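Local coordinates for protein phosphoglycerate kinase (PDB 4NG4) that catalyses the reversible transfer of a phosphate group between ATP and 3-phosphoglycerate in glycolysis, at residues 147-151 with 152-156; 203-206 with 207-211; 222-226 with 227-231; 300-304 with 305-309. All blocks are in the same frame, centred on the assembly; numbering follows the deposited sequence.

Contact 1: 147-151 with 152-156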
loop_
_atom_site.group_PDB
_atom_site.type_symbol
_atom_site.label_atom_id
_atom_site.label_comp_id
_atom_site.label_asym_id
_atom_site.label_seq_id
_atom_site.Cartn_x
_atom_site.Cartn_y
_atom_site.Cartn_z
ATOM N N PHE A 147 -3.365 18.910 -15.021
ATOM C CA PHE A 147 -3.834 17.716 -14.318
ATOM C C PHE A 147 -2.859 17.349 -13.214
ATOM O O PHE A 147 -1.656 17.273 -13.455
ATOM C CB PHE A 147 -3.976 16.539 -15.281
ATOM C CG PHE A 147 -4.399 15.256 -14.612
ATOM C CD1 PHE A 147 -5.598 15.187 -13.917
ATOM C CD2 PHE A 147 -3.600 14.121 -14.673
ATOM C CE1 PHE A 147 -6.004 14.022 -13.307
ATOM C CE2 PHE A 147 -3.995 12.949 -14.055
ATOM C CZ PHE A 147 -5.203 12.900 -13.372
ATOM N N VAL A 148 -3.390 17.107 -12.017
ATOM C CA VAL A 148 -2.587 16.729 -10.864
ATOM C C VAL A 148 -2.997 15.335 -10.380
ATOM O O VAL A 148 -4.074 15.177 -9.795
ATOM C CB VAL A 148 -2.760 17.739 -9.720
ATOM C CG1 VAL A 148 -1.820 17.416 -8.585
ATOM C CG2 VAL A 148 -2.495 19.125 -10.218
ATOM N N MET A 149 -2.155 14.334 -10.647
ATOM C CA MET A 149 -2.365 12.988 -10.127
ATOM C C MET A 149 -1.885 12.943 -8.696
ATOM O O MET A 149 -0.687 12.852 -8.442
ATOM C CB MET A 149 -1.629 11.929 -10.961
ATOM C CG MET A 149 -1.810 10.471 -10.469
ATOM S SD MET A 149 -3.507 10.054 -10.021
ATOM C CE MET A 149 -3.501 8.277 -10.201
ATOM N N ASP A 150 -2.835 12.984 -7.770
ATOM C CA ASP A 150 -2.551 12.972 -6.346
ATOM C C ASP A 150 -3.176 11.735 -5.698
ATOM O O ASP A 150 -3.634 11.811 -4.561
ATOM C CB ASP A 150 -3.122 14.251 -5.734
ATOM C CG ASP A 150 -2.629 14.514 -4.328
ATOM O OD1 ASP A 150 -1.407 14.367 -4.070
ATOM O OD2 ASP A 150 -3.474 14.893 -3.480
ATOM N N ALA A 151 -3.174 10.601 -6.412
ATOM C CA ALA A 151 -3.893 9.386 -5.977
ATOM C C ALA A 151 -3.090 8.064 -6.106
ATOM O O ALA A 151 -3.438 7.177 -6.909
ATOM C CB ALA A 151 -5.205 9.283 -6.744
ATOM N N PHE A 152 -2.037 7.924 -5.294
ATOM C CA PHE A 152 -1.160 6.745 -5.354
ATOM C C PHE A 152 -1.907 5.411 -5.173
ATOM O O PHE A 152 -1.540 4.407 -5.795
ATOM C CB PHE A 152 -0.028 6.851 -4.322
ATOM C CG PHE A 152 0.985 5.728 -4.403
ATOM C CD1 PHE A 152 2.077 5.822 -5.257
ATOM C CD2 PHE A 152 0.850 4.591 -3.630
ATOM C CE1 PHE A 152 3.013 4.798 -5.344
ATOM C CE2 PHE A 152 1.782 3.571 -3.708
ATOM C CZ PHE A 152 2.865 3.673 -4.570
ATOM N N ALA A 153 -2.934 5.381 -4.326
ATOM C CA ALA A 153 -3.722 4.152 -4.133
ATOM C C ALA A 153 -4.422 3.659 -5.407
ATOM O O ALA A 153 -4.912 2.530 -5.447
ATOM C CB ALA A 153 -4.745 4.344 -3.032
ATOM N N THR A 154 -4.462 4.505 -6.434
ATOM C CA THR A 154 -5.086 4.185 -7.717
ATOM C C THR A 154 -4.068 4.044 -8.870
ATOM O O THR A 154 -4.417 3.521 -9.938
ATOM C CB THR A 154 -6.139 5.278 -8.082
ATOM O OG1 THR A 154 -5.491 6.521 -8.388
ATOM C CG2 THR A 154 -7.086 5.518 -6.919
ATOM N N ALA A 155 -2.828 4.494 -8.645
ATOM C CA ALA A 155 -1.806 4.604 -9.697
ATOM C C ALA A 155 -1.376 3.302 -10.365
ATOM O O ALA A 155 -0.734 3.347 -11.435
ATOM C CB ALA A 155 -0.565 5.291 -9.149
ATOM N N HIS A 156 -1.709 2.171 -9.735
ATOM C CA HIS A 156 -1.252 0.868 -10.195
ATOM C C HIS A 156 -2.134 0.246 -11.283
ATOM O O HIS A 156 -1.832 -0.844 -11.784
ATOM C CB HIS A 156 -1.067 -0.087 -9.002
ATOM C CG HIS A 156 -2.344 -0.520 -8.339
ATOM N ND1 HIS A 156 -3.312 0.371 -7.924
ATOM C CD2 HIS A 156 -2.788 -1.751 -7.988
ATOM C CE1 HIS A 156 -4.307 -0.294 -7.362
ATOM N NE2 HIS A 156 -4.017 -1.585 -7.391
#
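The carbonyl oxygen of Ala-151 takes two bonds from the same residue. Thr-154 OG1 lies 2.6 Å from Ala-151 O, in the carbonyl plane and on a lone pair, and Thr-154 N lies 2.9 Å from the same oxygen, well above that plane. A chi1 of 69° puts the hydroxyl between the backbone N and the carbonyl carbon of Thr-154, so that hydroxyl and amide both face back toward the end of the strand. The amide bond closes a type I turn over Phe-152 and Ala-153. The next turn follows at once, since Ala-155 N bonds to Phe-152 O at 3.1 Å, and the chain curls away from its extended course.

The end of the Met-149 side chain reaches across to this turn. Its CG lies anti to the backbone N, and the chain then bends at chi2 (44°), which carries Met-149 CE up to Thr-154 OG1 at 3.2 Å and to the methyl of Ala-155, with CE and CB 4.3 Å apart.

The pairing sits where the central-sheet strand 146-149 of the N-terminal domain runs out into the loop before helix 160-168. Thr-154 touches His-70 and Ala-153 touches Asp-32, both predicted substrate-binding residues. Helix 160-168 packs on Met-149 and Thr-154, helix 176-190 on Met-149 and Phe-152, and the C-terminal helix 392-401 on Met-149, Phe-152 and Ala-155.

Contact 2: 203-206 with 207-211. With ADP (adenosine-5'-diphosphate), chain E.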
loop_
_atom_site.group_PDB
_atom_site.type_symbol
_atom_site.label_atom_id
_atom_site.label_comp_id
_atom_site.label_asym_id
_atom_site.label_seq_id
_atom_site.Cartn_x
_atom_site.Cartn_y
_atom_site.Cartn_z
ATOM N N SER A 203 0.096 -15.251 4.046
ATOM C CA SER A 203 -0.474 -16.573 3.934
ATOM C C SER A 203 0.262 -17.384 2.866
ATOM O O SER A 203 0.333 -18.607 2.959
ATOM C CB SER A 203 -1.969 -16.465 3.598
ATOM O OG SER A 203 -2.521 -15.209 4.034
ATOM N N LYS A 204 0.817 -16.695 1.871
ATOM C CA LYS A 204 1.202 -17.327 0.620
ATOM C C LYS A 204 2.484 -16.748 0.068
ATOM O O LYS A 204 2.602 -15.522 -0.041
ATOM C CB LYS A 204 0.122 -17.084 -0.442
ATOM C CG LYS A 204 -1.225 -17.725 -0.181
ATOM C CD LYS A 204 -2.273 -17.215 -1.148
ATOM C CE LYS A 204 -3.627 -17.815 -0.837
ATOM N NZ LYS A 204 -4.696 -17.085 -1.529
ATOM N N VAL A 205 3.417 -17.637 -0.298
ATOM C CA VAL A 205 4.598 -17.301 -1.129
ATOM C C VAL A 205 4.180 -16.707 -2.460
ATOM O O VAL A 205 4.758 -15.728 -2.920
ATOM C CB VAL A 205 5.435 -18.571 -1.476
ATOM C CG1 VAL A 205 6.447 -18.283 -2.606
ATOM C CG2 VAL A 205 6.124 -19.098 -0.259
ATOM N N SER A 206 3.160 -17.328 -3.047
ATOM C CA SER A 206 2.723 -17.075 -4.417
ATOM C C SER A 206 2.172 -15.682 -4.647
ATOM O O SER A 206 2.076 -15.246 -5.773
ATOM C CB SER A 206 1.645 -18.083 -4.789
ATOM O OG SER A 206 0.510 -17.929 -3.962
ATOM N N THR A 207 1.783 -14.995 -3.583
ATOM C CA THR A 207 1.286 -13.635 -3.715
ATOM C C THR A 207 2.368 -12.618 -3.417
ATOM O O THR A 207 2.139 -11.423 -3.605
ATOM C CB THR A 207 0.159 -13.378 -2.736
ATOM O OG1 THR A 207 0.586 -13.796 -1.449
ATOM C CG2 THR A 207 -1.074 -14.163 -3.109
ATOM N N LYS A 208 3.536 -13.078 -2.962
ATOM C CA LYS A 208 4.607 -12.165 -2.558
ATOM C C LYS A 208 6.005 -12.477 -3.113
ATOM O O LYS A 208 7.000 -11.847 -2.719
ATOM C CB LYS A 208 4.615 -12.067 -1.024
ATOM C CG LYS A 208 3.301 -11.489 -0.513
ATOM C CD LYS A 208 3.406 -10.778 0.812
ATOM C CE LYS A 208 2.155 -9.912 1.010
ATOM N NZ LYS A 208 2.041 -9.322 2.365
ATOM N N ILE A 209 6.066 -13.407 -4.061
ATOM C CA ILE A 209 7.313 -13.859 -4.634
ATOM C C ILE A 209 7.972 -12.769 -5.467
ATOM O O ILE A 209 9.200 -12.668 -5.517
ATOM C CB ILE A 209 7.083 -15.099 -5.508
ATOM C CG1 ILE A 209 8.412 -15.827 -5.784
ATOM C CG2 ILE A 209 6.374 -14.723 -6.815
ATOM C CD1 ILE A 209 9.050 -16.399 -4.554
ATOM N N HIS A 210 7.169 -11.959 -6.133
ATOM C CA HIS A 210 7.723 -10.938 -7.013
ATOM C C HIS A 210 8.281 -9.805 -6.148
ATOM O O HIS A 210 9.227 -9.139 -6.529
ATOM C CB HIS A 210 6.665 -10.460 -8.028
ATOM C CG HIS A 210 7.192 -9.529 -9.072
ATOM N ND1 HIS A 210 6.360 -8.742 -9.839
ATOM C CD2 HIS A 210 8.455 -9.246 -9.478
ATOM C CE1 HIS A 210 7.082 -8.024 -10.685
ATOM N NE2 HIS A 210 8.358 -8.306 -10.481
ATOM N N LEU A 211 7.709 -9.623 -4.968
ATOM C CA LEU A 211 8.206 -8.648 -4.003
ATOM C C LEU A 211 9.526 -9.090 -3.413
ATOM O O LEU A 211 10.456 -8.307 -3.278
ATOM C CB LEU A 211 7.196 -8.447 -2.874
ATOM C CG LEU A 211 7.553 -7.472 -1.740
ATOM C CD1 LEU A 211 8.196 -6.174 -2.252
ATOM C CD2 LEU A 211 6.314 -7.153 -0.936
HETATM P PB ADP E . -0.766 -8.104 4.848
HETATM O O1B ADP E . -0.493 -7.444 6.177
HETATM O O2B ADP E . -2.219 -8.023 4.426
HETATM O O3B ADP E . 0.224 -7.749 3.764
HETATM P PA ADP E . -0.775 -10.886 4.146
HETATM O O1A ADP E . -1.951 -10.530 3.270
HETATM O O2A ADP E . 0.510 -11.283 3.467
HETATM O O3A ADP E . -0.450 -9.663 5.157
HETATM O "O5'" ADP E . -1.278 -12.098 5.099
HETATM C "C5'" ADP E . -1.419 -11.961 6.519
HETATM C "C4'" ADP E . -2.530 -12.862 7.039
HETATM O "O4'" ADP E . -2.101 -14.227 6.985
HETATM C "C3'" ADP E . -2.902 -12.538 8.488
HETATM O "O3'" ADP E . -4.285 -12.170 8.593
HETATM C "C2'" ADP E . -2.558 -13.792 9.283
HETATM O "O2'" ADP E . -3.585 -14.171 10.205
HETATM C "C1'" ADP E . -2.324 -14.887 8.240
HETATM N N9 ADP E . -1.187 -15.782 8.632
HETATM C C8 ADP E . 0.102 -15.417 8.835
HETATM N N7 ADP E . 0.849 -16.494 9.192
HETATM C C5 ADP E . 0.045 -17.576 9.221
HETATM C C6 ADP E . 0.190 -19.024 9.515
HETATM N N6 ADP E . 1.383 -19.563 9.866
HETATM N N1 ADP E . -0.924 -19.795 9.414
HETATM C C2 ADP E . -2.139 -19.305 9.070
HETATM N N3 ADP E . -2.336 -18.001 8.795
HETATM C C4 ADP E . -1.305 -17.104 8.852
#
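Thr-207 OG1 stands over the carbonyl plane of Lys-204, and Lys-208 N over that of Val-205. The hydroxyl is 3.0 Å from Lys-204 O, with OG1 of Thr-207 41° out of the plane. Lys-208 N is 2.9 Å from Val-205 O and 54° out of its plane. The second bond closes a type I turn through Ser-206 and Thr-207, just ahead of helix 209-216, for which Lys-208 is the N-cap residue.

Thr-207 has its hydroxyl between backbone N and carbonyl carbon (chi1 50°), which turns OG1 back to Lys-204 and leaves Thr-207 CG2 to rest against Lys-204 CD at 3.8 Å. On the other flank Val-205 CG1 meets Ile-209 CD1, also at 3.8 Å, one turn further on. Ser-206 OG bonds to Glu-246.

Lys-208 runs out straight beyond CG, and its ammonium lands between the two phosphates of ADP: NZ is 2.7 Å from O2A and 2.8 Å from O3B. Asn-323 OD1 and Gly-201 O also bond to NZ; four oxygens thus surround it, more than its three hydrogens can serve with one straight bond each. Its positive charge would be expected to offset the negative charge of the diphosphate. Earlier in the loop Ser-203 OG donates to the ribose O4' at 3.1 Å.

A loop that leaves a parallel strand, passes beside the nucleotide and runs into a helix is characteristic of the Rossmann-like nucleotide-binding domain of phosphoglycerate kinases, and Lys-208 is its phosphate-binding lysine.

Contact 3: 222-226 with 227-231. With ADP (adenosine-5'-diphosphate), chain E.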
loop_
_atom_site.group_PDB
_atom_site.type_symbol
_atom_site.label_atom_id
_atom_site.label_comp_id
_atom_site.label_asym_id
_atom_site.label_seq_id
_atom_site.Cartn_x
_atom_site.Cartn_y
_atom_site.Cartn_z
ATOM N N LEU A 222 16.903 -10.324 5.018
ATOM C CA LEU A 222 15.482 -10.513 4.661
ATOM C C LEU A 222 14.840 -11.552 5.567
ATOM O O LEU A 222 15.430 -12.595 5.840
ATOM C CB LEU A 222 15.337 -10.953 3.201
ATOM C CG LEU A 222 13.914 -11.168 2.656
ATOM C CD1 LEU A 222 13.251 -9.844 2.354
ATOM C CD2 LEU A 222 13.926 -12.049 1.412
ATOM N N ILE A 223 13.629 -11.264 6.032
ATOM C CA ILE A 223 12.931 -12.122 6.990
ATOM C C ILE A 223 11.557 -12.501 6.474
ATOM O O ILE A 223 10.710 -11.642 6.234
ATOM C CB ILE A 223 12.730 -11.397 8.320
ATOM C CG1 ILE A 223 14.051 -11.275 9.073
ATOM C CG2 ILE A 223 11.722 -12.152 9.196
ATOM C CD1 ILE A 223 13.949 -10.419 10.313
ATOM N N VAL A 224 11.330 -13.793 6.310
ATOM C CA VAL A 224 10.022 -14.280 5.905
ATOM C C VAL A 224 9.273 -14.753 7.150
ATOM O O VAL A 224 9.882 -15.306 8.068
ATOM C CB VAL A 224 10.116 -15.435 4.870
ATOM C CG1 VAL A 224 10.893 -15.002 3.656
ATOM C CG2 VAL A 224 10.743 -16.668 5.483
ATOM N N GLY A 225 7.953 -14.535 7.154
ATOM C CA GLY A 225 7.068 -14.961 8.235
ATOM C C GLY A 225 5.786 -15.614 7.744
ATOM O O GLY A 225 5.371 -15.417 6.592
ATOM N N GLY A 226 5.167 -16.406 8.628
ATOM C CA GLY A 226 3.899 -17.096 8.351
ATOM C C GLY A 226 3.968 -18.189 7.295
ATOM O O GLY A 226 4.997 -18.872 7.137
ATOM N N GLY A 227 2.859 -18.343 6.566
ATOM C CA GLY A 227 2.776 -19.247 5.427
ATOM C C GLY A 227 4.061 -19.238 4.634
ATOM O O GLY A 227 4.652 -20.298 4.387
ATOM N N ILE A 228 4.498 -18.036 4.249
ATOM C CA ILE A 228 5.771 -17.843 3.536
ATOM C C ILE A 228 6.893 -18.611 4.237
ATOM O O ILE A 228 7.525 -19.474 3.640
ATOM C CB ILE A 228 6.161 -16.320 3.407
ATOM C CG1 ILE A 228 5.136 -15.557 2.550
ATOM C CG2 ILE A 228 7.537 -16.144 2.784
ATOM C CD1 ILE A 228 5.289 -14.054 2.616
ATOM N N ALA A 229 7.117 -18.323 5.515
ATOM C CA ALA A 229 8.204 -18.975 6.247
ATOM C C ALA A 229 7.978 -20.474 6.309
ATOM O O ALA A 229 8.905 -21.258 6.116
ATOM C CB ALA A 229 8.346 -18.385 7.653
ATOM N N ASN A 230 6.743 -20.873 6.566
ATOM C CA ASN A 230 6.415 -22.296 6.590
ATOM C C ASN A 230 6.746 -22.994 5.247
ATOM O O ASN A 230 7.236 -24.118 5.226
ATOM C CB ASN A 230 4.935 -22.528 6.977
ATOM C CG ASN A 230 4.579 -21.985 8.371
ATOM O OD1 ASN A 230 3.416 -21.642 8.648
ATOM N ND2 ASN A 230 5.561 -21.907 9.243
ATOM N N THR A 231 6.493 -22.313 4.138
ATOM C CA THR A 231 6.884 -22.844 2.827
ATOM C C THR A 231 8.401 -22.981 2.721
ATOM O O THR A 231 8.894 -23.983 2.223
ATOM C CB THR A 231 6.370 -21.968 1.631
ATOM O OG1 THR A 231 4.943 -21.817 1.698
ATOM C CG2 THR A 231 6.720 -22.609 0.306
HETATM P PB ADP E . -0.766 -8.104 4.848
HETATM O O1B ADP E . -0.493 -7.444 6.177
HETATM O O2B ADP E . -2.219 -8.023 4.426
HETATM O O3B ADP E . 0.224 -7.749 3.764
HETATM P PA ADP E . -0.775 -10.886 4.146
HETATM O O1A ADP E . -1.951 -10.530 3.270
HETATM O O2A ADP E . 0.510 -11.283 3.467
HETATM O O3A ADP E . -0.450 -9.663 5.157
HETATM O "O5'" ADP E . -1.278 -12.098 5.099
HETATM C "C5'" ADP E . -1.419 -11.961 6.519
HETATM C "C4'" ADP E . -2.530 -12.862 7.039
HETATM O "O4'" ADP E . -2.101 -14.227 6.985
HETATM C "C3'" ADP E . -2.902 -12.538 8.488
HETATM O "O3'" ADP E . -4.285 -12.170 8.593
HETATM C "C2'" ADP E . -2.558 -13.792 9.283
HETATM O "O2'" ADP E . -3.585 -14.171 10.205
HETATM C "C1'" ADP E . -2.324 -14.887 8.240
HETATM N N9 ADP E . -1.187 -15.782 8.632
HETATM C C8 ADP E . 0.102 -15.417 8.835
HETATM N N7 ADP E . 0.849 -16.494 9.192
HETATM C C5 ADP E . 0.045 -17.576 9.221
HETATM C C6 ADP E . 0.190 -19.024 9.515
HETATM N N6 ADP E . 1.383 -19.563 9.866
HETATM N N1 ADP E . -0.924 -19.795 9.414
HETATM C C2 ADP E . -2.139 -19.305 9.070
HETATM N N3 ADP E . -2.336 -18.001 8.795
HETATM C C4 ADP E . -1.305 -17.104 8.852
#
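Val-224 lays its whole side chain against the first turn of helix 227-235. Val-224 CB lies 3.4 Å from Ile-228 CG2, its closest helix atom. The branch CG1 continues along that same methyl, whereas Val-224 CG2 turns to Ala-229, meeting CA at 3.5 Å and CB at 3.7 Å. A chi1 of -57° spreads the two methyls in this way, one to each helix residue. The Ala-229 methyl also settles over the backbone, its CB 3.4 Å from Gly-226 O.

Between strand and helix the chain turns sharply, and the directions of the short strand and helix segments differ by 107°. Gly-226 is the N-cap residue, and Gly-226 O receives Asn-230 N at 2.7 Å almost along the C=O direction, with an N-H...O angle of 171°. One residue on, Gly-227 O accepts both Thr-231 N and Thr-231 OG1, the hydroxyl from above the carbonyl plane.

The adenine of ADP lies against this corner: its N7 is 3.2 Å from Gly-226 CA. Asn-230 OD1 approaches the adenine N6 at 3.2 Å from out of the ring plane.

The chemistry is thus divided. Apolar methyls seal the strand to the helix on one side, while on the other a bare glycine CA, in a positive-phi conformation that favours glycine, lets the base come close. Asn-230 OD1 places a polar atom near the amino group.

Contact 4: 300-304 with 305-309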
loop_
_atom_site.group_PDB
_atom_site.type_symbol
_atom_site.label_atom_id
_atom_site.label_comp_id
_atom_site.label_asym_id
_atom_site.label_seq_id
_atom_site.Cartn_x
_atom_site.Cartn_y
_atom_site.Cartn_z
ATOM N N PHE A 300 1.894 -21.552 14.250
ATOM C CA PHE A 300 1.114 -20.312 14.292
ATOM C C PHE A 300 1.911 -19.064 14.703
ATOM O O PHE A 300 1.401 -17.944 14.653
ATOM C CB PHE A 300 -0.057 -20.481 15.250
ATOM C CG PHE A 300 -0.961 -21.647 14.919
ATOM C CD1 PHE A 300 -1.457 -21.819 13.645
ATOM C CD2 PHE A 300 -1.324 -22.553 15.893
ATOM C CE1 PHE A 300 -2.300 -22.869 13.348
ATOM C CE2 PHE A 300 -2.160 -23.599 15.605
ATOM C CZ PHE A 300 -2.651 -23.757 14.323
ATOM N N ASP A 301 3.153 -19.244 15.121
ATOM C CA ASP A 301 3.974 -18.112 15.542
ATOM C C ASP A 301 5.422 -18.537 15.607
ATOM O O ASP A 301 5.720 -19.723 15.656
ATOM C CB ASP A 301 3.533 -17.581 16.927
ATOM C CG ASP A 301 3.739 -16.064 17.092
ATOM O OD1 ASP A 301 4.155 -15.373 16.123
ATOM O OD2 ASP A 301 3.480 -15.560 18.221
ATOM N N VAL A 302 6.314 -17.556 15.588
ATOM C CA VAL A 302 7.720 -17.786 15.878
ATOM C C VAL A 302 7.891 -17.947 17.371
ATOM O O VAL A 302 7.018 -17.583 18.159
ATOM C CB VAL A 302 8.601 -16.595 15.457
ATOM C CG1 VAL A 302 8.512 -16.353 13.949
ATOM C CG2 VAL A 302 8.204 -15.341 16.250
ATOM N N GLY A 303 9.040 -18.484 17.753
ATOM C CA GLY A 303 9.409 -18.637 19.160
ATOM C C GLY A 303 10.322 -17.521 19.639
ATOM O O GLY A 303 10.645 -16.609 18.874
ATOM N N PRO A 304 10.755 -17.592 20.910
ATOM C CA PRO A 304 11.576 -16.537 21.482
ATOM C C PRO A 304 12.957 -16.397 20.815
ATOM O O PRO A 304 13.403 -15.271 20.578
ATOM C CB PRO A 304 11.691 -16.956 22.954
ATOM C CG PRO A 304 11.523 -18.406 22.941
ATOM C CD PRO A 304 10.525 -18.684 21.875
ATOM N N ASN A 305 13.612 -17.520 20.507
ATOM C CA ASN A 305 14.941 -17.513 19.851
ATOM C C ASN A 305 14.887 -16.837 18.504
ATOM O O ASN A 305 15.753 -16.022 18.176
ATOM C CB ASN A 305 15.498 -18.930 19.655
ATOM C CG ASN A 305 16.987 -18.938 19.345
ATOM O OD1 ASN A 305 17.399 -18.953 18.189
ATOM N ND2 ASN A 305 17.798 -18.928 20.382
ATOM N N THR A 306 13.855 -17.169 17.737
ATOM C CA THR A 306 13.626 -16.545 16.447
ATOM C C THR A 306 13.348 -15.058 16.609
ATOM O O THR A 306 14.063 -14.238 16.039
ATOM C CB THR A 306 12.456 -17.204 15.686
ATOM O OG1 THR A 306 12.653 -18.623 15.596
ATOM C CG2 THR A 306 12.339 -16.611 14.277
ATOM N N SER A 307 12.353 -14.687 17.407
ATOM C CA SER A 307 12.009 -13.263 17.498
ATOM C C SER A 307 13.057 -12.434 18.251
ATOM O O SER A 307 12.908 -11.231 18.358
ATOM C CB SER A 307 10.585 -13.030 18.040
ATOM O OG SER A 307 10.348 -13.717 19.238
ATOM N N ALA A 308 14.110 -13.073 18.759
ATOM C CA ALA A 308 15.280 -12.362 19.273
ATOM C C ALA A 308 16.278 -12.099 18.133
ATOM O O ALA A 308 16.890 -11.021 18.044
ATOM C CB ALA A 308 15.924 -13.164 20.376
ATOM N N THR A 309 16.441 -13.091 17.264
ATOM C CA THR A 309 17.159 -12.889 16.012
ATOM C C THR A 309 16.557 -11.711 15.229
ATOM O O THR A 309 17.284 -10.798 14.800
ATOM C CB THR A 309 17.142 -14.165 15.167
ATOM O OG1 THR A 309 18.038 -15.112 15.763
ATOM C CG2 THR A 309 17.548 -13.883 13.715
#
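Val-302 and Thr-306 pack together at the N-terminal turn of helix 304-316 in the Rossmann-like nucleotide-binding domain, just after the loop that follows strand 298-300. This inner side is the close one. Val-302 CG1 touches Thr-306 CG2 at 3.8 Å, and the other valine methyl, Val-302 CG2, meets Ser-307 CB, likewise at 3.8 Å. Thr-306 keeps CG2 anti to its own N (OG1 at chi1 -53°), so the methyl faces Val-302 while OG1 is left for Asp-272. The other carboxylate oxygen of Asp-272 receives Asn-305 N, so one acid holds two successive residues of the turn.

Gly-303 contributes a carbonyl gripped twice by Ser-307. Ser-307 N is 3.0 Å from Gly-303 O, slightly tilted from the carbonyl plane, and Ser-307 OG is 2.9 Å from the same oxygen, above that plane. The hydroxyl therefore doubles the backbone bond of the first helical turn.

The outer side is looser. Pro-304, Asn-305 and Ala-308 are exposed, and their meetings there are largely backbone to backbone, though Ala-308 CB comes within 3.3 Å of Pro-304 O. Upstream, Asp-301 lies at a corner of the chain, takes part in the magnesium site and has OD2 bonded to Gly-337 N; its neighbour Val-302 leads directly into the packing just described. On the solvent side the helical bond Ala-308 N to Pro-304 O is 2.9 Å long but bent to 124° at the hydrogen, and it is weak.

How the contacts relate
From the N terminus the four contacts come in series, each folding a short continuous stretch back on itself; none encloses or crosses another. Contact 1 comes first, at the end of a strand in the N-terminal domain, and lies across the chain's centre from the other three, its centre about 25 Å from that of contact 2. Contact 2 turns strand 196-202 into helix 209-216, and contact 3 turns the following strand 221-226 into the next helix. These two meet directly: Val-205 CG2 lies 3.4 Å from Thr-231 CB, and both border ADP. Contact 4, about 12 Å from contact 3 between centres, starts helix 304-316, whose later residues pack on Ile-223.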